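Local coordinates for Glyoxalase/Bleomycin resistance protein/dioxygenase domain (Frankia sp., PDB 2RK0) that is of uncharacterised function but belongs to the glyoxalase/bleomycin resistance/dioxygenase superfamily, whose members include metal-dependent enzymes and drug-binding proteins, at residues I18-Y23 with L27-L32; G45-P48 with S52-L55; D64-T69 with N119-A124; E91-A96 with L112-A117. All coordinates share one frame; numbering follows the deposited sequence.

Interaction 1: I18-Y23 with L27-L32; sequences ISCRWY and LDWKEL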
loop_
_atom_site.group_PDB
_atom_site.type_symbol
_atom_site.label_atom_id
_atom_site.label_comp_id
_atom_site.label_asym_id
_atom_site.label_seq_id
_atom_site.Cartn_x
_atom_site.Cartn_y
_atom_site.Cartn_z
ATOM N N ILE A 18 9.202 2.358 -17.657
ATOM C CA ILE A 18 8.050 1.567 -18.070
ATOM C C ILE A 18 6.893 1.783 -17.102
ATOM O O ILE A 18 5.748 1.947 -17.520
ATOM C CB ILE A 18 8.406 0.065 -18.159
ATOM C CG1 ILE A 18 9.359 -0.160 -19.342
ATOM C CG2 ILE A 18 7.141 -0.775 -18.334
ATOM C CD1 ILE A 18 9.673 -1.610 -19.627
ATOM N N SER A 19 7.198 1.803 -15.809
ATOM C CA SER A 19 6.170 2.002 -14.786
ATOM C C SER A 19 5.559 3.405 -14.813
ATOM O O SER A 19 4.351 3.568 -14.636
ATOM C CB SER A 19 6.756 1.713 -13.406
ATOM O OG SER A 19 7.065 0.340 -13.277
ATOM N N CYS A 20 6.395 4.414 -15.032
ATOM C CA CYS A 20 5.908 5.785 -15.083
ATOM C C CYS A 20 4.861 5.900 -16.172
ATOM O O CYS A 20 3.800 6.475 -15.961
ATOM C CB CYS A 20 7.054 6.755 -15.363
ATOM S SG CYS A 20 8.171 6.977 -13.969
ATOM N N ARG A 21 5.168 5.358 -17.344
ATOM C CA ARG A 21 4.225 5.403 -18.449
ATOM C C ARG A 21 2.961 4.597 -18.129
ATOM O O ARG A 21 1.848 5.016 -18.452
ATOM C CB ARG A 21 4.875 4.863 -19.723
ATOM C CG ARG A 21 5.858 5.825 -20.377
ATOM C CD ARG A 21 6.268 5.313 -21.752
ATOM N NE ARG A 21 7.281 4.263 -21.679
ATOM C CZ ARG A 21 8.579 4.494 -21.513
ATOM N NH1 ARG A 21 9.026 5.740 -21.405
ATOM N NH2 ARG A 21 9.432 3.480 -21.451
ATOM N N TRP A 22 3.130 3.448 -17.484
ATOM C CA TRP A 22 1.985 2.615 -17.149
ATOM C C TRP A 22 1.044 3.339 -16.187
ATOM O O TRP A 22 -0.159 3.421 -16.419
ATOM C CB TRP A 22 2.433 1.304 -16.501
ATOM C CG TRP A 22 1.320 0.295 -16.412
ATOM C CD1 TRP A 22 1.005 -0.655 -17.340
ATOM C CD2 TRP A 22 0.337 0.178 -15.371
ATOM N NE1 TRP A 22 -0.109 -1.354 -16.945
ATOM C CE2 TRP A 22 -0.540 -0.866 -15.742
ATOM C CE3 TRP A 22 0.113 0.853 -14.160
ATOM C CZ2 TRP A 22 -1.625 -1.255 -14.948
ATOM C CZ3 TRP A 22 -0.968 0.464 -13.371
ATOM C CH2 TRP A 22 -1.821 -0.581 -13.772
ATOM N N TYR A 23 1.591 3.859 -15.097
ATOM C CA TYR A 23 0.753 4.544 -14.136
ATOM C C TYR A 23 0.119 5.810 -14.709
ATOM O O TYR A 23 -1.036 6.122 -14.415
ATOM C CB TYR A 23 1.550 4.854 -12.865
ATOM C CG TYR A 23 1.640 3.657 -11.948
ATOM C CD1 TYR A 23 2.582 2.649 -12.158
ATOM C CD2 TYR A 23 0.704 3.478 -10.932
ATOM C CE1 TYR A 23 2.580 1.482 -11.375
ATOM C CE2 TYR A 23 0.690 2.328 -10.155
ATOM C CZ TYR A 23 1.621 1.333 -10.377
ATOM O OH TYR A 23 1.563 0.184 -9.618
ATOM N N LEU A 27 -3.760 5.141 -14.512
ATOM C CA LEU A 27 -4.363 5.828 -13.375
ATOM C C LEU A 27 -4.226 7.343 -13.382
ATOM O O LEU A 27 -4.533 7.993 -12.384
ATOM C CB LEU A 27 -3.773 5.273 -12.075
ATOM C CG LEU A 27 -3.840 3.755 -11.897
ATOM C CD1 LEU A 27 -3.027 3.343 -10.675
ATOM C CD2 LEU A 27 -5.287 3.310 -11.760
ATOM N N ASP A 28 -3.782 7.907 -14.499
ATOM C CA ASP A 28 -3.607 9.354 -14.586
ATOM C C ASP A 28 -2.638 9.833 -13.529
ATOM O O ASP A 28 -2.746 10.950 -13.026
ATOM C CB ASP A 28 -4.937 10.088 -14.412
ATOM C CG ASP A 28 -5.870 9.867 -15.577
ATOM O OD1 ASP A 28 -5.397 9.991 -16.723
ATOM O OD2 ASP A 28 -7.060 9.577 -15.339
ATOM N N TRP A 29 -1.701 8.962 -13.176
ATOM C CA TRP A 29 -0.660 9.300 -12.215
ATOM C C TRP A 29 0.094 10.441 -12.881
ATOM O O TRP A 29 0.354 10.383 -14.075
ATOM C CB TRP A 29 0.276 8.101 -12.048
ATOM C CG TRP A 29 1.492 8.321 -11.186
ATOM C CD1 TRP A 29 1.549 8.299 -9.819
ATOM C CD2 TRP A 29 2.843 8.475 -11.640
ATOM N NE1 TRP A 29 2.852 8.415 -9.397
ATOM C CE2 TRP A 29 3.666 8.523 -10.492
ATOM C CE3 TRP A 29 3.438 8.570 -12.904
ATOM C CZ2 TRP A 29 5.060 8.658 -10.572
ATOM C CZ3 TRP A 29 4.821 8.705 -12.983
ATOM C CH2 TRP A 29 5.617 8.747 -11.820
ATOM N N LYS A 30 0.435 11.478 -12.124
ATOM C CA LYS A 30 1.180 12.597 -12.689
ATOM C C LYS A 30 2.518 12.740 -11.987
ATOM O O LYS A 30 2.576 13.008 -10.791
ATOM C CB LYS A 30 0.408 13.907 -12.550
ATOM C CG LYS A 30 1.209 15.108 -13.054
ATOM C CD LYS A 30 0.506 16.427 -12.791
ATOM C CE LYS A 30 1.378 17.601 -13.234
ATOM N NZ LYS A 30 0.764 18.923 -12.927
ATOM N N GLU A 31 3.594 12.577 -12.747
ATOM C CA GLU A 31 4.943 12.680 -12.210
ATOM C C GLU A 31 5.260 14.116 -11.801
ATOM O O GLU A 31 5.068 15.042 -12.586
ATOM C CB GLU A 31 5.948 12.212 -13.262
ATOM C CG GLU A 31 7.371 12.083 -12.759
ATOM C CD GLU A 31 8.363 11.759 -13.873
ATOM O OE1 GLU A 31 8.105 10.819 -14.655
ATOM O OE2 GLU A 31 9.404 12.445 -13.957
ATOM N N LEU A 32 5.740 14.297 -10.573
ATOM C CA LEU A 32 6.093 15.627 -10.090
ATOM C C LEU A 32 7.604 15.831 -10.084
ATOM O O LEU A 32 8.088 16.954 -10.208
ATOM C CB LEU A 32 5.547 15.857 -8.679
ATOM C CG LEU A 32 4.027 15.879 -8.501
ATOM C CD1 LEU A 32 3.704 16.408 -7.119
ATOM C CD2 LEU A 32 3.384 16.762 -9.560
#
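Two hydrogen bonds converge on the carbonyl of Y23 at the turn from helix 16-27 into strand 30-36, an outer strand of its sheet within this chain. L27 N, four residues on, reaches Y23 O at 2.9 Å in the usual helical way. W29 N reaches the same oxygen at 3.2 Å (162° at the hydrogen). The donors come from opposite faces of the carbonyl plane, and D28, with its positive phi, makes the bend between them.

Apolar contacts complete the turn. Y23 and L27 run side by side, with L27 CD1 3.7 Å from Y23 CD2. W29 CB packs on Y23 CB at 3.6 Å. With CG anti to the backbone N (chi1 174°), the W29 indole brings its six-membered ring to C20. This is a sulfur-aromatic contact: C20 SG is 4.8 Å from the ring centroid, approaching obliquely, and W29 CH2 is its nearest ring atom at 3.8 Å.

E31 OE1 also comes near C20 SG, but its salt bridge is to R34. One carbonyl serves both the last helical turn and the exit, and the indole lies back along the helix the chain has just left, its NE1 given to I53 O.

Interaction 2: G45-P48 with S52-L55; sequences GVLP and SIVL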
loop_
_atom_site.group_PDB
_atom_site.type_symbol
_atom_site.label_atom_id
_atom_site.label_comp_id
_atom_site.label_asym_id
_atom_site.label_seq_id
_atom_site.Cartn_x
_atom_site.Cartn_y
_atom_site.Cartn_z
ATOM N N GLY A 45 4.957 10.794 -8.035
ATOM C CA GLY A 45 3.814 11.359 -8.723
ATOM C C GLY A 45 2.583 11.312 -7.841
ATOM O O GLY A 45 2.606 10.728 -6.756
ATOM N N VAL A 46 1.503 11.936 -8.296
ATOM C CA VAL A 46 0.266 11.934 -7.531
ATOM C C VAL A 46 -0.877 11.477 -8.415
ATOM O O VAL A 46 -0.886 11.734 -9.620
ATOM C CB VAL A 46 -0.066 13.335 -6.979
ATOM C CG1 VAL A 46 -1.277 13.253 -6.072
ATOM C CG2 VAL A 46 1.125 13.895 -6.220
ATOM N N LEU A 47 -1.838 10.789 -7.812
ATOM C CA LEU A 47 -2.999 10.294 -8.539
ATOM C C LEU A 47 -4.170 11.238 -8.346
ATOM O O LEU A 47 -4.169 12.067 -7.437
ATOM C CB LEU A 47 -3.433 8.930 -7.999
ATOM C CG LEU A 47 -2.457 7.757 -7.958
ATOM C CD1 LEU A 47 -3.136 6.612 -7.244
ATOM C CD2 LEU A 47 -2.046 7.348 -9.358
ATOM N N PRO A 48 -5.177 11.146 -9.222
ATOM C CA PRO A 48 -6.324 12.031 -9.029
ATOM C C PRO A 48 -6.839 11.642 -7.638
ATOM O O PRO A 48 -6.777 10.466 -7.260
ATOM C CB PRO A 48 -7.271 11.599 -10.138
ATOM C CG PRO A 48 -6.312 11.233 -11.254
ATOM C CD PRO A 48 -5.240 10.454 -10.524
ATOM N N SER A 52 -0.294 10.026 -3.170
ATOM C CA SER A 52 1.067 10.087 -3.683
ATOM C C SER A 52 1.627 8.685 -3.843
ATOM O O SER A 52 1.548 7.866 -2.928
ATOM C CB SER A 52 1.987 10.870 -2.737
ATOM O OG SER A 52 2.010 12.252 -3.042
ATOM N N ILE A 53 2.190 8.418 -5.013
ATOM C CA ILE A 53 2.799 7.130 -5.285
ATOM C C ILE A 53 4.199 7.349 -5.826
ATOM O O ILE A 53 4.398 8.064 -6.815
ATOM C CB ILE A 53 2.006 6.313 -6.319
ATOM C CG1 ILE A 53 0.648 5.930 -5.743
ATOM C CG2 ILE A 53 2.788 5.053 -6.696
ATOM C CD1 ILE A 53 -0.192 5.129 -6.683
ATOM N N VAL A 54 5.171 6.736 -5.165
ATOM C CA VAL A 54 6.552 6.854 -5.590
ATOM C C VAL A 54 6.958 5.526 -6.214
ATOM O O VAL A 54 6.768 4.470 -5.613
ATOM C CB VAL A 54 7.490 7.162 -4.402
ATOM C CG1 VAL A 54 8.912 7.372 -4.908
ATOM C CG2 VAL A 54 6.991 8.406 -3.644
ATOM N N LEU A 55 7.482 5.588 -7.435
ATOM C CA LEU A 55 7.940 4.398 -8.146
ATOM C C LEU A 55 9.442 4.349 -7.913
ATOM O O LEU A 55 10.132 5.357 -8.060
ATOM C CB LEU A 55 7.622 4.515 -9.639
ATOM C CG LEU A 55 6.135 4.750 -9.943
ATOM C CD1 LEU A 55 5.892 4.868 -11.442
ATOM C CD2 LEU A 55 5.328 3.602 -9.376
#
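I53 O is gripped by two donors: G45 N across the hairpin, at 3.0 Å, and the indole NE1 of W29. The return bond, from I53 N to G45 O at 2.9 Å, completes an antiparallel hydrogen-bonded pair, and both N-H groups aim well at their acceptors, with angles near 164° at the hydrogen. G45 O has a further, softer neighbour in S52 CA, a CA-H...O contact of 3.5 Å.

One step nearer the turn, V46 and S52 form a non-hydrogen-bonded pair whose CA atoms are 4.3 Å apart. Their side chains share a face of the sheet, where V46 CG2 rests 3.7 Å from S52 OG; the hydroxyl has its hydrogen-bond partner in H44 NE2, on the same face.

I53 points to the other face. Its CG1 is anti to the carbonyl carbon (chi1 -66°) and the chain beyond is extended, which carries CD1 across to the isobutyl group of L47. The two side chains cross at a slant, and I53 CD1 is also 3.7 Å from L47 CG; the closer approach of the two CD1 methyls is tighter than normal packing and its exact value is doubtful.

This is the closed end of the hairpin of strands 40-46 and 52-58. Strand 30-36 flanks it beside 40-46 and strand 6-12 beside 52-58, while L47 packs against L27 of helix 16-27.

Interaction 3: D64-T69 with N119-A124; sequences DLFDET and NIALEA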
loop_
_atom_site.group_PDB
_atom_site.type_symbol
_atom_site.label_atom_id
_atom_site.label_comp_id
_atom_site.label_asym_id
_atom_site.label_seq_id
_atom_site.Cartn_x
_atom_site.Cartn_y
_atom_site.Cartn_z
ATOM N N ASP A 64 13.930 -10.783 -8.761
ATOM C CA ASP A 64 12.797 -11.464 -8.130
ATOM C C ASP A 64 11.514 -10.895 -8.726
ATOM O O ASP A 64 11.526 -9.806 -9.293
ATOM C CB ASP A 64 12.800 -11.249 -6.609
ATOM C CG ASP A 64 13.910 -12.017 -5.911
ATOM O OD1 ASP A 64 14.002 -13.243 -6.113
ATOM O OD2 ASP A 64 14.685 -11.396 -5.158
ATOM N N LEU A 65 10.413 -11.635 -8.606
ATOM C CA LEU A 65 9.129 -11.194 -9.138
ATOM C C LEU A 65 8.188 -10.810 -8.007
ATOM O O LEU A 65 8.401 -11.191 -6.847
ATOM C CB LEU A 65 8.469 -12.320 -9.936
ATOM C CG LEU A 65 9.212 -13.000 -11.086
ATOM C CD1 LEU A 65 8.331 -14.089 -11.684
ATOM C CD2 LEU A 65 9.569 -11.974 -12.133
ATOM N N PHE A 66 7.139 -10.059 -8.334
ATOM C CA PHE A 66 6.166 -9.719 -7.304
ATOM C C PHE A 66 5.612 -11.070 -6.858
ATOM O O PHE A 66 5.238 -11.903 -7.687
ATOM C CB PHE A 66 5.019 -8.876 -7.849
ATOM C CG PHE A 66 3.897 -8.704 -6.867
ATOM C CD1 PHE A 66 4.051 -7.882 -5.757
ATOM C CD2 PHE A 66 2.710 -9.416 -7.020
ATOM C CE1 PHE A 66 3.042 -7.769 -4.808
ATOM C CE2 PHE A 66 1.692 -9.313 -6.077
ATOM C CZ PHE A 66 1.859 -8.486 -4.966
ATOM N N ASP A 67 5.567 -11.288 -5.551
ATOM C CA ASP A 67 5.069 -12.541 -5.018
ATOM C C ASP A 67 4.307 -12.259 -3.730
ATOM O O ASP A 67 4.917 -12.095 -2.675
ATOM C CB ASP A 67 6.253 -13.475 -4.741
ATOM C CG ASP A 67 5.823 -14.846 -4.254
ATOM O OD1 ASP A 67 4.636 -15.023 -3.894
ATOM O OD2 ASP A 67 6.684 -15.748 -4.217
ATOM N N GLU A 68 2.977 -12.221 -3.812
ATOM C CA GLU A 68 2.150 -11.946 -2.640
ATOM C C GLU A 68 2.362 -12.872 -1.450
ATOM O O GLU A 68 1.917 -12.554 -0.351
ATOM C CB GLU A 68 0.656 -11.950 -2.998
ATOM C CG GLU A 68 0.197 -13.175 -3.763
ATOM C CD GLU A 68 0.229 -12.941 -5.259
ATOM O OE1 GLU A 68 -0.713 -12.302 -5.792
ATOM O OE2 GLU A 68 1.208 -13.382 -5.897
ATOM N N THR A 69 3.020 -14.014 -1.647
ATOM C CA THR A 69 3.251 -14.927 -0.528
ATOM C C THR A 69 4.466 -14.499 0.304
ATOM O O THR A 69 4.771 -15.115 1.325
ATOM C CB THR A 69 3.473 -16.387 -0.994
ATOM O OG1 THR A 69 4.678 -16.470 -1.766
ATOM C CG2 THR A 69 2.283 -16.875 -1.829
ATOM N N ASN A 119 3.262 -6.755 -12.413
ATOM C CA ASN A 119 2.325 -7.735 -11.884
ATOM C C ASN A 119 1.923 -7.460 -10.442
ATOM O O ASN A 119 1.389 -8.334 -9.762
ATOM C CB ASN A 119 2.913 -9.140 -11.971
ATOM C CG ASN A 119 1.894 -10.155 -12.402
ATOM O OD1 ASN A 119 1.791 -11.243 -11.826
ATOM N ND2 ASN A 119 1.126 -9.810 -13.429
ATOM N N ILE A 120 2.188 -6.254 -9.961
ATOM C CA ILE A 120 1.806 -5.916 -8.597
ATOM C C ILE A 120 0.277 -5.902 -8.551
ATOM O O ILE A 120 -0.373 -5.339 -9.439
ATOM C CB ILE A 120 2.378 -4.548 -8.202
ATOM C CG1 ILE A 120 3.911 -4.624 -8.237
ATOM C CG2 ILE A 120 1.832 -4.122 -6.833
ATOM C CD1 ILE A 120 4.620 -3.311 -7.930
ATOM N N ALA A 121 -0.292 -6.536 -7.529
ATOM C CA ALA A 121 -1.738 -6.624 -7.395
ATOM C C ALA A 121 -2.418 -5.349 -6.906
ATOM O O ALA A 121 -2.162 -4.882 -5.796
ATOM C CB ALA A 121 -2.107 -7.790 -6.481
ATOM N N LEU A 122 -3.301 -4.813 -7.748
ATOM C CA LEU A 122 -4.055 -3.599 -7.458
ATOM C C LEU A 122 -5.555 -3.851 -7.615
ATOM O O LEU A 122 -5.975 -4.813 -8.272
ATOM C CB LEU A 122 -3.646 -2.485 -8.423
ATOM C CG LEU A 122 -2.158 -2.152 -8.499
ATOM C CD1 LEU A 122 -1.924 -1.126 -9.616
ATOM C CD2 LEU A 122 -1.691 -1.619 -7.145
ATOM N N GLU A 123 -6.354 -2.980 -7.005
ATOM C CA GLU A 123 -7.805 -3.074 -7.072
ATOM C C GLU A 123 -8.433 -1.682 -7.065
ATOM O O GLU A 123 -7.848 -0.725 -6.547
ATOM C CB GLU A 123 -8.379 -3.836 -5.869
ATOM C CG GLU A 123 -7.903 -5.258 -5.680
ATOM C CD GLU A 123 -8.713 -5.987 -4.610
ATOM O OE1 GLU A 123 -9.154 -5.330 -3.644
ATOM O OE2 GLU A 123 -8.895 -7.214 -4.729
ATOM N N ALA A 124 -9.619 -1.586 -7.656
ATOM C CA ALA A 124 -10.399 -0.349 -7.673
ATOM C C ALA A 124 -11.719 -0.802 -7.064
ATOM O O ALA A 124 -12.307 -1.791 -7.508
ATOM C CB ALA A 124 -10.613 0.142 -9.075
HETATM O O HOH W 1 4.364 -12.186 -10.092
#
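The loop between strands 52-58 and 72-80, which joins the two four-stranded sheets of this glyoxalase-type fold, lays F66 over the start of strand 121-127. The core of the contact is a CH-pi interaction. I120 CA sits 3.9 Å from the centroid of the F66 ring and only 13° off its normal, so the backbone itself lies over the centre of the ring. A121 N lies over the same face toward the rim, 3.7 Å from F66 CE2, and N119 O approaches F66 CD2 obliquely at 3.2 Å.

Side chains add a little: F66 CD1 meets I120 CG1, the two side chains crossing at about a right angle, and A121 CB touches F66 CE2 at 4.1 Å. F66 reaches the strand because its CG is anti to the backbone N (chi1 171°). The opposite face of its ring carries E68 N, offset toward the rim, so the loop folds over its own phenyl group.

Beyond F66, an Asx turn shapes the loop: D67 OD1 accepts from T69 N at 2.9 Å and also from T69 OG1, both from one face of the carboxylate. G72 of the second subunit packs on both F66 and I120, which places the contact at the dimer interface. A single water joins the segments, donating to F66 O at 2.6 Å and to N119 OD1 at 3.2 Å.

Interaction 4: E91-A96 with L112-A117; sequences ERLAKA and LAFRDA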
loop_
_atom_site.group_PDB
_atom_site.type_symbol
_atom_site.label_atom_id
_atom_site.label_comp_id
_atom_site.label_asym_id
_atom_site.label_seq_id
_atom_site.Cartn_x
_atom_site.Cartn_y
_atom_site.Cartn_z
ATOM N N GLU A 91 -11.530 -0.047 -19.753
ATOM C CA GLU A 91 -11.254 0.358 -21.127
ATOM C C GLU A 91 -9.763 0.598 -21.326
ATOM O O GLU A 91 -9.170 0.129 -22.298
ATOM C CB GLU A 91 -12.039 1.628 -21.460
ATOM C CG GLU A 91 -13.551 1.468 -21.343
ATOM C CD GLU A 91 -14.298 2.805 -21.374
ATOM O OE1 GLU A 91 -14.089 3.584 -22.327
ATOM O OE2 GLU A 91 -15.094 3.066 -20.441
ATOM N N ARG A 92 -9.157 1.332 -20.402
ATOM C CA ARG A 92 -7.730 1.627 -20.477
ATOM C C ARG A 92 -6.884 0.366 -20.326
ATOM O O ARG A 92 -5.912 0.163 -21.061
ATOM C CB ARG A 92 -7.351 2.632 -19.392
ATOM C CG ARG A 92 -7.904 4.025 -19.631
ATOM C CD ARG A 92 -7.557 4.948 -18.480
ATOM N NE ARG A 92 -8.032 6.306 -18.700
ATOM C CZ ARG A 92 -7.924 7.283 -17.806
ATOM N NH1 ARG A 92 -7.361 7.047 -16.627
ATOM N NH2 ARG A 92 -8.368 8.499 -18.094
ATOM N N LEU A 93 -7.250 -0.478 -19.366
ATOM C CA LEU A 93 -6.511 -1.718 -19.130
ATOM C C LEU A 93 -6.540 -2.593 -20.377
ATOM O O LEU A 93 -5.511 -3.113 -20.804
ATOM C CB LEU A 93 -7.115 -2.483 -17.943
ATOM C CG LEU A 93 -6.981 -1.790 -16.579
ATOM C CD1 LEU A 93 -7.799 -2.540 -15.532
ATOM C CD2 LEU A 93 -5.513 -1.729 -16.182
ATOM N N ALA A 94 -7.725 -2.740 -20.960
ATOM C CA ALA A 94 -7.894 -3.549 -22.158
ATOM C C ALA A 94 -7.074 -2.975 -23.307
ATOM O O ALA A 94 -6.308 -3.686 -23.960
ATOM C CB ALA A 94 -9.361 -3.600 -22.537
ATOM N N LYS A 95 -7.242 -1.679 -23.546
ATOM C CA LYS A 95 -6.527 -0.992 -24.612
ATOM C C LYS A 95 -5.020 -1.191 -24.449
ATOM O O LYS A 95 -4.296 -1.360 -25.428
ATOM C CB LYS A 95 -6.865 0.502 -24.583
ATOM C CG LYS A 95 -7.068 1.122 -25.964
ATOM C CD LYS A 95 -7.456 2.600 -25.881
ATOM C CE LYS A 95 -8.802 2.808 -25.181
ATOM N NZ LYS A 95 -9.954 2.244 -25.945
ATOM N N ALA A 96 -4.556 -1.187 -23.201
ATOM C CA ALA A 96 -3.138 -1.355 -22.906
ATOM C C ALA A 96 -2.692 -2.817 -22.890
ATOM O O ALA A 96 -1.498 -3.112 -22.795
ATOM C CB ALA A 96 -2.812 -0.699 -21.570
ATOM N N LEU A 112 -12.642 -4.126 -9.205
ATOM C CA LEU A 112 -11.948 -4.358 -10.461
ATOM C C LEU A 112 -10.531 -4.725 -10.043
ATOM O O LEU A 112 -9.820 -3.904 -9.465
ATOM C CB LEU A 112 -11.949 -3.084 -11.308
ATOM C CG LEU A 112 -11.140 -3.085 -12.606
ATOM C CD1 LEU A 112 -11.532 -4.272 -13.461
ATOM C CD2 LEU A 112 -11.376 -1.769 -13.347
ATOM N N ALA A 113 -10.127 -5.965 -10.297
ATOM C CA ALA A 113 -8.791 -6.401 -9.914
ATOM C C ALA A 113 -7.873 -6.378 -11.127
ATOM O O ALA A 113 -8.214 -6.911 -12.188
ATOM C CB ALA A 113 -8.857 -7.813 -9.309
ATOM N N PHE A 114 -6.711 -5.746 -10.980
ATOM C CA PHE A 114 -5.767 -5.654 -12.087
ATOM C C PHE A 114 -4.315 -5.645 -11.609
ATOM O O PHE A 114 -4.035 -5.545 -10.410
ATOM C CB PHE A 114 -6.082 -4.407 -12.931
ATOM C CG PHE A 114 -6.045 -3.106 -12.156
ATOM C CD1 PHE A 114 -4.975 -2.222 -12.305
ATOM C CD2 PHE A 114 -7.085 -2.757 -11.295
ATOM C CE1 PHE A 114 -4.937 -1.000 -11.615
ATOM C CE2 PHE A 114 -7.064 -1.540 -10.594
ATOM C CZ PHE A 114 -5.988 -0.661 -10.756
ATOM N N ARG A 115 -3.391 -5.757 -12.556
ATOM C CA ARG A 115 -1.971 -5.783 -12.230
ATOM C C ARG A 115 -1.230 -4.704 -12.998
ATOM O O ARG A 115 -1.631 -4.339 -14.096
ATOM C CB ARG A 115 -1.373 -7.136 -12.612
ATOM C CG ARG A 115 -2.107 -8.329 -12.056
ATOM C CD ARG A 115 -1.789 -8.533 -10.603
ATOM N NE ARG A 115 -2.417 -9.745 -10.091
ATOM C CZ ARG A 115 -1.811 -10.608 -9.282
ATOM N NH1 ARG A 115 -0.557 -10.385 -8.903
ATOM N NH2 ARG A 115 -2.457 -11.687 -8.849
ATOM N N ASP A 116 -0.145 -4.193 -12.431
ATOM C CA ASP A 116 0.610 -3.185 -13.148
ATOM C C ASP A 116 1.682 -3.888 -13.965
ATOM O O ASP A 116 1.698 -5.121 -14.035
ATOM C CB ASP A 116 1.213 -2.151 -12.190
ATOM C CG ASP A 116 2.361 -2.696 -11.352
ATOM O OD1 ASP A 116 2.734 -3.890 -11.468
ATOM O OD2 ASP A 116 2.894 -1.893 -10.564
ATOM N N ALA A 117 2.567 -3.116 -14.583
ATOM C CA ALA A 117 3.625 -3.674 -15.419
ATOM C C ALA A 117 4.505 -4.714 -14.717
ATOM O O ALA A 117 5.097 -5.568 -15.371
ATOM C CB ALA A 117 4.483 -2.550 -15.975
#
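L93 leaves helix 83-96 with its CB directed at F114 on strand 109-115. Next comes CG, anti to the carbonyl carbon (chi1 -66°), where the chain forks into two methyls. It stays extended to CD1, which does most of the touching. That methyl lies 3.6 Å from F114 CB and 3.8 Å from F114 CG, so it sits at the root of the phenyl group, approaching the ring obliquely. It also makes a looser contact with L112 CD2, 4.3 Å away. The other branch, L93 CD2, meets the ring itself, 3.9 Å from F114 CD1. The two methyls thus lie on one side of the ring, one at its root and the other beside CD1, the two side chains crossing at about a right angle.

F114 CG stands between the backbone N and the carbonyl carbon (chi1 58°); with this torsion the ring stands out from the strand and its edge meets L112 O, in the plane of the ring. No hydrogen bond crosses between the segments; the contact is purely apolar and buried.

Around it, helix 83-96 packs on the sheet through L93, with L86 and L89, earlier in the helix, touching L112. From helix 16-27, I26 packs on L93 and W22 on F114, while L122 of the neighbouring strand 121-127 flanks the phenyl ring.

Interactions 2 and 4 are buried, whereas 1 and 3 reach toward the surface; 3 meets the second subunit through most of its residues, 1 through L27 alone. Interactions 1 and 2 share one sheet, where K30 N meets V46 O at 2.8 Å; interactions 3 and 4 share the other, strands 109-115 and 121-127 being neighbours in it. Helix 16-27 and the residue after it tie interaction 1 to interaction 4: Y23 OH bonds D116 OD2, and D28 makes a salt bridge with R92. The chemistry follows place: backbone hydrogen bonds at the helix end and hairpin, methyl-to-phenyl packing between helix and sheet, and ring-over-backbone contact plus a water at the interface loop.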